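Local coordinates for protein D-glucosaminate-6-phosphate ammonia lyase (Salmonella typhimurium, PDB 7LCE) that belongs to the L-seryl-tRNA selenium transferase family, within the wider clan of pyridoxal-phosphate-dependent aminotransferase-like proteins, with pyridoxal phosphate bound covalently to a lysine, at residues A320-R323 with A328-A331. Residues are numbered along the deposited sequence; the frame is centred on the assembly and turned at random.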
loop_
_atom_site.group_PDB
_atom_site.type_symbol
_atom_site.label_atom_id
_atom_site.label_comp_id
_atom_site.label_asym_id
_atom_site.label_seq_id
_atom_site.Cartn_x
_atom_site.Cartn_y
_atom_site.Cartn_z
ATOM N N ALA A 320 -52.706 26.098 3.697
ATOM C CA ALA A 320 -51.739 26.988 3.063
ATOM C C ALA A 320 -52.049 28.451 3.359
ATOM O O ALA A 320 -51.139 29.243 3.629
ATOM C CB ALA A 320 -51.707 26.739 1.557
ATOM N N GLN A 321 -53.328 28.833 3.310
ATOM C CA GLN A 321 -53.688 30.212 3.614
ATOM C C GLN A 321 -53.523 30.541 5.093
ATOM O O GLN A 321 -53.378 31.718 5.442
ATOM C CB GLN A 321 -55.117 30.502 3.156
ATOM C CG GLN A 321 -55.273 30.483 1.642
ATOM C CD GLN A 321 -56.615 31.012 1.186
ATOM O OE1 GLN A 321 -57.314 31.696 1.934
ATOM N NE2 GLN A 321 -56.977 30.711 -0.056
ATOM N N LEU A 322 -53.555 29.535 5.970
ATOM C CA LEU A 322 -53.244 29.780 7.373
ATOM C C LEU A 322 -51.780 30.162 7.557
ATOM O O LEU A 322 -51.466 31.096 8.303
ATOM C CB LEU A 322 -53.586 28.548 8.208
ATOM C CG LEU A 322 -55.076 28.310 8.432
ATOM C CD1 LEU A 322 -55.304 26.946 9.058
ATOM C CD2 LEU A 322 -55.647 29.408 9.311
ATOM N N ARG A 323 -50.870 29.454 6.882
ATOM C CA ARG A 323 -49.450 29.778 6.996
ATOM C C ARG A 323 -49.103 31.053 6.238
ATOM O O ARG A 323 -48.354 31.897 6.743
ATOM C CB ARG A 323 -48.600 28.622 6.478
ATOM C CG ARG A 323 -48.709 27.342 7.277
ATOM C CD ARG A 323 -47.855 26.260 6.646
ATOM N NE ARG A 323 -48.246 26.021 5.262
ATOM C CZ ARG A 323 -47.624 25.189 4.439
ATOM N NH1 ARG A 323 -46.573 24.487 4.829
ATOM N NH2 ARG A 323 -48.069 25.057 3.192
ATOM N N ALA A 328 -48.850 34.123 10.493
ATOM C CA ALA A 328 -48.503 32.768 10.070
ATOM C C ALA A 328 -49.040 31.763 11.083
ATOM O O ALA A 328 -48.549 31.690 12.214
ATOM C CB ALA A 328 -46.992 32.634 9.918
ATOM N N ILE A 329 -50.041 30.984 10.681
ATOM C CA ILE A 329 -50.670 29.985 11.540
ATOM C C ILE A 329 -50.292 28.600 11.030
ATOM O O ILE A 329 -50.655 28.222 9.908
ATOM C CB ILE A 329 -52.195 30.156 11.593
ATOM C CG1 ILE A 329 -52.562 31.511 12.204
ATOM C CG2 ILE A 329 -52.830 29.021 12.378
ATOM C CD1 ILE A 329 -53.971 31.951 11.896
ATOM N N TYR A 330 -49.564 27.847 11.853
ATOM C CA TYR A 330 -49.078 26.517 11.496
ATOM C C TYR A 330 -49.921 25.473 12.220
ATOM O O TYR A 330 -49.839 25.339 13.446
ATOM C CB TYR A 330 -47.598 26.373 11.847
ATOM C CG TYR A 330 -46.673 27.156 10.942
ATOM C CD1 TYR A 330 -46.423 28.504 11.170
ATOM C CD2 TYR A 330 -46.047 26.548 9.863
ATOM C CE1 TYR A 330 -45.578 29.223 10.344
ATOM C CE2 TYR A 330 -45.199 27.259 9.032
ATOM C CZ TYR A 330 -44.968 28.596 9.276
ATOM O OH TYR A 330 -44.124 29.309 8.451
ATOM N N ALA A 331 -50.729 24.736 11.464
ATOM C CA ALA A 331 -51.539 23.653 12.000
ATOM C C ALA A 331 -50.937 22.297 11.643
ATOM O O ALA A 331 -49.987 22.193 10.864
ATOM C CB ALA A 331 -52.973 23.752 11.474
#
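Ile329 N donates a hydrogen bond to Leu322 O (2.8 Å, N-H...O angle 162°), joining the last turn of helix 315-324 to strand 327-331. The bond is nearly straight at the hydrogen, but the donor stands 46° out of the carbonyl plane. Beside it, Ala328 CA makes a CA-H...O contact with Arg323 O at 3.4 Å, a second, weaker backbone contact near the connection between helix and strand.

On the buried, closely packed side, Leu322 CB lies 4.0 Å from Ile329 CB, and the two side chains pack against each other out to their tips. With CG1 anti to its carbonyl carbon (chi1 -63°), Ile329 carries CD1 to within 4.0 Å of Leu322 CD2, and the CG2 branch lies 4.2 Å from the same Leu322 methyl.

The looser side, partly exposed and partly at the subunit interface, belongs to Arg323 and Tyr330. Arg323 CG sits over one face of the phenol ring, off-centre toward its rim, in a CH-pi contact 4.1 Å from the centroid, and Arg323 CD lies 3.7 Å from Tyr330 CD2. The chain then bends at chi3, and its guanidinium, nearly perpendicular to the ring plane, makes a salt bridge through NE with Glu319. Tyr330 OH instead hydrogen-bonds Glu46 of the second subunit.

Strand 327-331 pairs in parallel with strand 13-17, while helix 352-365 and Phe341 of strand 340-343 pack against Leu322.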